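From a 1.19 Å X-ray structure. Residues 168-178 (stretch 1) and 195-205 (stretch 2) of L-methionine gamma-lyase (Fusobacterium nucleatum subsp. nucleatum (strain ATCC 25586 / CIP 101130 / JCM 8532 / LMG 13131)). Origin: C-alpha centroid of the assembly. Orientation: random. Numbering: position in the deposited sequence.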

ATOM      1  N   ASP A 168     -35.832 -16.928  10.805  1.00  7.92           N
ATOM      2  CA  ASP A 168     -35.908 -17.962   9.774  1.00  7.92           C
ATOM      3  C   ASP A 168     -35.957 -17.321   8.401  1.00  7.70           C
ATOM      4  O   ASP A 168     -37.008 -16.834   7.969  1.00  7.73           O
ATOM      5  CB  ASP A 168     -37.149 -18.826  10.019  1.00  8.30           C
ATOM      6  CG  ASP A 168     -37.185 -20.088   9.173  1.00  8.57           C
ATOM      7  OD1 ASP A 168     -36.801 -20.032   7.996  1.00  8.47           O
ATOM      8  OD2 ASP A 168     -37.640 -21.130   9.706  1.00  9.97           O
ATOM      9  N   LEU A 169     -34.823 -17.314   7.701  1.00  7.61           N
ATOM     10  CA  LEU A 169     -34.723 -16.593   6.439  1.00  7.59           C
ATOM     11  C   LEU A 169     -35.648 -17.143   5.361  1.00  7.54           C
ATOM     12  O   LEU A 169     -36.248 -16.376   4.621  1.00  7.46           O
ATOM     13  CB  LEU A 169     -33.285 -16.593   5.951  1.00  7.64           C
ATOM     14  CG  LEU A 169     -32.292 -15.850   6.860  1.00  7.91           C
ATOM     15  CD1 LEU A 169     -30.907 -15.932   6.239  1.00  8.26           C
ATOM     16  CD2 LEU A 169     -32.714 -14.400   7.045  1.00  7.92           C
ATOM     17  N   GLU A 170     -35.702 -18.468   5.240  1.00  7.78           N
ATOM     18  CA  GLU A 170     -36.562 -19.075   4.217  1.00  8.15           C
ATOM     19  C   GLU A 170     -38.038 -18.757   4.470  1.00  8.17           C
ATOM     20  O   GLU A 170     -38.771 -18.381   3.549  1.00  8.27           O
ATOM     21  CB  GLU A 170     -36.340 -20.576   4.152  1.00  8.65           C
ATOM     22  CG  GLU A 170     -37.168 -21.225   3.052  1.00  9.03           C
ATOM     23  CD  GLU A 170     -37.033 -22.718   2.951  1.00  9.35           C
ATOM     24  OE1 GLU A 170     -36.156 -23.326   3.594  1.00 10.09           O
ATOM     25  OE2 GLU A 170     -37.881 -23.298   2.200  1.00 10.03           O
ATOM     26  N   ALA A 171     -38.458 -18.900   5.706  1.00  8.08           N
ATOM     27  CA  ALA A 171     -39.856 -18.662   6.063  1.00  8.30           C
ATOM     28  C   ALA A 171     -40.239 -17.201   5.888  1.00  8.22           C
ATOM     29  O   ALA A 171     -41.289 -16.877   5.309  1.00  8.35           O
ATOM     30  CB  ALA A 171     -40.115 -19.100   7.483  1.00  8.44           C
ATOM     31  N   LEU A 172     -39.359 -16.296   6.335  1.00  8.18           N
ATOM     32  CA  LEU A 172     -39.629 -14.870   6.194  1.00  8.31           C
ATOM     33  C   LEU A 172     -39.648 -14.436   4.741  1.00  8.19           C
ATOM     34  O   LEU A 172     -40.439 -13.578   4.358  1.00  8.24           O
ATOM     35  CB  LEU A 172     -38.594 -14.055   6.982  1.00  8.68           C
ATOM     36  CG  LEU A 172     -38.751 -14.149   8.495  1.00  9.13           C
ATOM     37  CD1 LEU A 172     -37.488 -13.703   9.214  1.00  9.17           C
ATOM     38  CD2 LEU A 172     -39.942 -13.316   8.945  1.00  9.63           C
ATOM     39  N   SER A 173     -38.782 -15.026   3.927  1.00  8.10           N
ATOM     40  CA  SER A 173     -38.754 -14.688   2.522  1.00  8.51           C
ATOM     41  C   SER A 173     -40.052 -15.092   1.830  1.00  8.71           C
ATOM     42  O   SER A 173     -40.527 -14.368   0.973  1.00  8.70           O
ATOM     43  CB  SER A 173     -37.566 -15.320   1.805  1.00  8.53           C
ATOM     44  OG  SER A 173     -36.333 -14.776   2.300  1.00  8.93           O
ATOM     45  N   LYS A 174     -40.605 -16.248   2.204  1.00  9.02           N
ATOM     46  CA  LYS A 174     -41.914 -16.666   1.657  1.00  9.51           C
ATOM     47  C   LYS A 174     -43.002 -15.679   2.015  1.00 10.11           C
ATOM     48  O   LYS A 174     -43.831 -15.340   1.159  1.00 11.21           O
ATOM     49  CB  LYS A 174     -42.279 -18.068   2.138  1.00  9.81           C
ATOM     50  CG  LYS A 174     -41.444 -19.125   1.460  1.00 10.23           C
ATOM     51  CD  LYS A 174     -41.695 -20.468   2.091  1.00 10.95           C
ATOM     52  CE  LYS A 174     -40.868 -21.531   1.420  1.00 11.47           C
ATOM     53  NZ  LYS A 174     -41.031 -22.824   2.104  1.00 13.20           N
ATOM     54  N   ILE A 175     -42.995 -15.185   3.246  1.00  9.92           N
ATOM     55  CA  ILE A 175     -43.982 -14.177   3.667  1.00 10.32           C
ATOM     56  C   ILE A 175     -43.809 -12.897   2.866  1.00 10.05           C
ATOM     57  O   ILE A 175     -44.770 -12.336   2.336  1.00 11.05           O
ATOM     58  CB  ILE A 175     -43.884 -13.895   5.174  1.00 10.70           C
ATOM     59  CG1 ILE A 175     -44.317 -15.145   5.944  1.00 11.13           C
ATOM     60  CG2 ILE A 175     -44.731 -12.688   5.586  1.00 10.86           C
ATOM     61  CD1 ILE A 175     -43.915 -15.153   7.388  1.00 11.72           C
ATOM     62  N   ALA A 176     -42.570 -12.408   2.775  1.00  9.52           N
ATOM     63  CA  ALA A 176     -42.295 -11.187   2.010  1.00  9.32           C
ATOM     64  C   ALA A 176     -42.751 -11.293   0.558  1.00  9.69           C
ATOM     65  O   ALA A 176     -43.329 -10.351   0.005  1.00  9.92           O
ATOM     66  CB  ALA A 176     -40.808 -10.875   2.068  1.00  9.03           C
ATOM     67  N   HIS A 177     -42.491 -12.450  -0.042  1.00  9.72           N
ATOM     68  CA  HIS A 177     -42.746 -12.651  -1.452  1.00 10.09           C
ATOM     69  C   HIS A 177     -44.217 -12.885  -1.810  1.00 10.51           C
ATOM     70  O   HIS A 177     -44.535 -12.978  -2.992  1.00 11.80           O
ATOM     71  CB  HIS A 177     -41.859 -13.762  -1.994  1.00  9.75           C
ATOM     72  CG  HIS A 177     -40.418 -13.355  -2.106  1.00  9.49           C
ATOM     73  ND1 HIS A 177     -39.377 -14.240  -1.925  1.00  9.75           N
ATOM     74  CD2 HIS A 177     -39.850 -12.148  -2.359  1.00  9.56           C
ATOM     75  CE1 HIS A 177     -38.232 -13.596  -2.084  1.00  9.37           C
ATOM     76  NE2 HIS A 177     -38.488 -12.331  -2.347  1.00  9.54           N
ATOM     77  N   THR A 178     -45.095 -12.880  -0.817  1.00 10.90           N
ATOM     78  CA  THR A 178     -46.536 -12.802  -1.105  1.00 11.72           C
ATOM     79  C   THR A 178     -46.882 -11.471  -1.775  1.00 12.22           C
ATOM     80  O   THR A 178     -47.913 -11.375  -2.447  1.00 13.31           O
ATOM     81  CB  THR A 178     -47.415 -12.984   0.145  1.00 12.32           C
ATOM     82  OG1 THR A 178     -47.148 -11.959   1.103  1.00 13.04           O
ATOM     83  CG2 THR A 178     -47.206 -14.351   0.780  1.00 12.63           C
ATOM     84  N   MET A 195     -21.097 -20.247   6.712  1.00  7.21           N
ATOM     85  CA  MET A 195     -22.190 -20.818   7.499  1.00  7.35           C
ATOM     86  C   MET A 195     -23.555 -20.724   6.854  1.00  7.32           C
ATOM     87  O   MET A 195     -24.389 -21.607   7.094  1.00  7.84           O
ATOM     88  CB  MET A 195     -22.263 -20.168   8.875  1.00  7.54           C
ATOM     89  CG  MET A 195     -21.040 -20.481   9.699  1.00  8.25           C
ATOM     90  SD  MET A 195     -20.969 -19.641  11.281  1.00  8.90           S
ATOM     91  CE  MET A 195     -19.509 -18.630  11.049  1.00  8.49           C
ATOM     92  N   GLN A 196     -23.833 -19.678   6.084  1.00  7.02           N
ATOM     93  CA  GLN A 196     -25.203 -19.383   5.677  1.00  7.28           C
ATOM     94  C   GLN A 196     -25.163 -18.741   4.312  1.00  7.04           C
ATOM     95  O   GLN A 196     -24.334 -17.854   4.084  1.00  7.10           O
ATOM     96  CB  GLN A 196     -25.770 -18.417   6.713  1.00  7.67           C
ATOM     97  CG  GLN A 196     -27.225 -18.034   6.611  1.00  7.96           C
ATOM     98  CD  GLN A 196     -27.675 -17.306   7.864  1.00  7.77           C
ATOM     99  OE1 GLN A 196     -28.267 -17.902   8.763  1.00  8.39           O
ATOM    100  NE2 GLN A 196     -27.365 -16.013   7.951  1.00  7.40           N
ATOM    101  N   LYS A 197     -26.035 -19.190   3.402  1.00  7.41           N
ATOM    102  CA  LYS A 197     -26.109 -18.657   2.047  1.00  7.73           C
ATOM    103  C   LYS A 197     -27.551 -18.238   1.764  1.00  7.53           C
ATOM    104  O   LYS A 197     -28.362 -19.019   1.230  1.00  7.39           O
ATOM    105  CB  LYS A 197     -25.592 -19.667   1.019  1.00  8.39           C
ATOM    106  CG  LYS A 197     -24.120 -20.023   1.225  1.00  8.96           C
ATOM    107  CD  LYS A 197     -23.530 -20.725   0.012  1.00  9.75           C
ATOM    108  CE  LYS A 197     -22.160 -21.319   0.307  1.00 10.22           C
ATOM    109  NZ  LYS A 197     -21.417 -21.660  -0.935  1.00 10.82           N
ATOM    110  N   PRO A 198     -27.907 -17.016   2.170  1.00  7.24           N
ATOM    111  CA  PRO A 198     -29.306 -16.607   2.109  1.00  7.41           C
ATOM    112  C   PRO A 198     -29.941 -16.690   0.722  1.00  7.75           C
ATOM    113  O   PRO A 198     -31.163 -16.947   0.627  1.00  7.53           O
ATOM    114  CB  PRO A 198     -29.270 -15.161   2.635  1.00  7.35           C
ATOM    115  CG  PRO A 198     -28.079 -15.127   3.540  1.00  7.37           C
ATOM    116  CD  PRO A 198     -27.076 -16.001   2.858  1.00  7.22           C
ATOM    117  N   LEU A 199     -29.175 -16.482  -0.338  1.00  8.00           N
ATOM    118  CA  LEU A 199     -29.766 -16.537  -1.678  1.00  8.92           C
ATOM    119  C   LEU A 199     -30.331 -17.921  -1.982  1.00  9.47           C
ATOM    120  O   LEU A 199     -31.334 -18.035  -2.701  1.00 10.57           O
ATOM    121  CB  LEU A 199     -28.742 -16.145  -2.742  1.00  9.18           C
ATOM    122  CG  LEU A 199     -28.162 -14.730  -2.602  1.00  9.39           C
ATOM    123  CD1 LEU A 199     -27.136 -14.489  -3.687  1.00  9.76           C
ATOM    124  CD2 LEU A 199     -29.230 -13.644  -2.634  1.00  9.73           C
ATOM    125  N   LYS A 200     -29.747 -18.958  -1.399  1.00  9.80           N
ATOM    126  CA  LYS A 200     -30.247 -20.327  -1.599  1.00 10.88           C
ATOM    127  C   LYS A 200     -31.554 -20.580  -0.863  1.00 10.87           C
ATOM    128  O   LYS A 200     -32.214 -21.606  -1.120  1.00 12.35           O
ATOM    129  CB  LYS A 200     -29.175 -21.337  -1.192  1.00 12.33           C
ATOM    130  CG  LYS A 200     -27.881 -21.159  -1.975  1.00 14.20           C
ATOM    131  CD  LYS A 200     -26.858 -22.239  -1.679  1.00 16.42           C
ATOM    132  CE  LYS A 200     -27.192 -23.543  -2.384  1.00 18.24           C
ATOM    133  NZ  LYS A 200     -26.057 -24.494  -2.325  1.00 20.20           N
ATOM    134  N   LEU A 201     -31.942 -19.667   0.030  1.00 10.42           N
ATOM    135  CA  LEU A 201     -33.175 -19.755   0.807  1.00 10.50           C
ATOM    136  C   LEU A 201     -34.281 -18.853   0.263  1.00 10.23           C
ATOM    137  O   LEU A 201     -35.332 -18.748   0.879  1.00 11.03           O
ATOM    138  CB  LEU A 201     -32.881 -19.416   2.273  1.00 10.78           C
ATOM    139  CG  LEU A 201     -31.762 -20.264   2.891  1.00 11.39           C
ATOM    140  CD1 LEU A 201     -31.496 -19.797   4.311  1.00 11.82           C
ATOM    141  CD2 LEU A 201     -32.077 -21.752   2.879  1.00 11.94           C
ATOM    142  N   GLY A 202     -34.044 -18.211  -0.876  1.00  9.75           N
ATOM    143  CA  GLY A 202     -35.034 -17.339  -1.515  1.00  9.89           C
ATOM    144  C   GLY A 202     -34.847 -15.852  -1.277  1.00  9.26           C
ATOM    145  O   GLY A 202     -35.660 -15.064  -1.728  1.00 10.55           O
ATOM    146  N   VAL A 203     -33.777 -15.450  -0.586  1.00  8.50           N
ATOM    147  CA  VAL A 203     -33.493 -14.026  -0.359  1.00  8.23           C
ATOM    148  C   VAL A 203     -33.078 -13.385  -1.685  1.00  7.84           C
ATOM    149  O   VAL A 203     -32.476 -14.028  -2.525  1.00  8.55           O
ATOM    150  CB  VAL A 203     -32.400 -13.909   0.721  1.00  8.43           C
ATOM    151  CG1 VAL A 203     -31.822 -12.505   0.841  1.00  8.54           C
ATOM    152  CG2 VAL A 203     -32.954 -14.406   2.047  1.00  8.52           C
ATOM    153  N   ASP A 204     -33.416 -12.107  -1.882  1.00  7.68           N
ATOM    154  CA  ASP A 204     -33.069 -11.423  -3.122  1.00  7.55           C
ATOM    155  C   ASP A 204     -31.667 -10.798  -3.128  1.00  6.96           C
ATOM    156  O   ASP A 204     -31.007 -10.832  -4.146  1.00  7.16           O
ATOM    157  CB  ASP A 204     -34.086 -10.335  -3.415  1.00  7.97           C
ATOM    158  CG  ASP A 204     -35.472 -10.895  -3.616  1.00  8.47           C
ATOM    159  OD1 ASP A 204     -35.704 -11.511  -4.677  1.00 10.61           O
ATOM    160  OD2 ASP A 204     -36.304 -10.748  -2.714  1.00  8.60           O
ATOM    161  N   ILE A 205     -31.268 -10.186  -2.002  1.00  6.66           N
ATOM    162  CA  ILE A 205     -29.996  -9.444  -1.935  1.00  6.52           C
ATOM    163  C   ILE A 205     -29.316  -9.787  -0.622  1.00  6.40           C
ATOM    164  O   ILE A 205     -29.946  -9.749   0.427  1.00  6.45           O
ATOM    165  CB  ILE A 205     -30.228  -7.913  -1.992  1.00  6.79           C
ATOM    166  CG1 ILE A 205     -31.041  -7.508  -3.232  1.00  7.04           C
ATOM    167  CG2 ILE A 205     -28.889  -7.173  -1.926  1.00  6.76           C
ATOM    168  CD1 ILE A 205     -31.512  -6.066  -3.217  1.00  7.35           C
TER
HETATM  169  O   HOH W   1     -38.078 -18.537   0.699  1.00 12.29           O

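Stretch 1 is a helix, 169-176, capped at its start by Asp 168, whose OD1 accepts from Ala 171 N (3.0 Å). Stretch 2 runs as loop through a short 3-10 segment, 198-201, then passes along one side of the helix; the backbones come closest at Glu 170 and Leu 201, with CA atoms 4.9 Å apart. There Glu 170 CA lies 3.6 Å from Leu 201 O in a CA-H...O contact, and water 1 donates both to Glu 170 O (2.9 Å) and to Leu 201 O (2.8 Å), tying the two backbones together. Gly 202 follows with phi/psi of 100/4, where a CB would jam against the preceding carbonyl O, so glycine suits the turn.

Buried Leu 169 (chi1 m, chi2 t) is the apolar anchor and the residue most covered by the other stretch. Its CD1 is 4.0 Å from Pro 198 CG and 3.9 Å from Gln 196 CD, while its CB is 4.0 Å from Leu 201 CD1. Ser 173, one turn on, is small enough for the close approach. Its OG donates to Leu 169 O (2.8 Å), satisfying the hydroxyl within the helix, and lies 3.4 Å from the Val 203 CG2 methyl.

The one direct hydrogen bond between the stretches is at the far end of the contact: His 177 NE2 donates to Asp 204 OD2 (2.7 Å, 164°). The His 177 CB points toward stretch 2, and Asp 204, though its CB points sideways, brings its carboxylate nearer. Gly 202 O also sits at the imidazole edge, 3.0 Å from His 177 CE1. Glu 170 OE2 instead forms a salt bridge with Lys 174 NZ (3.2 Å) along the helix.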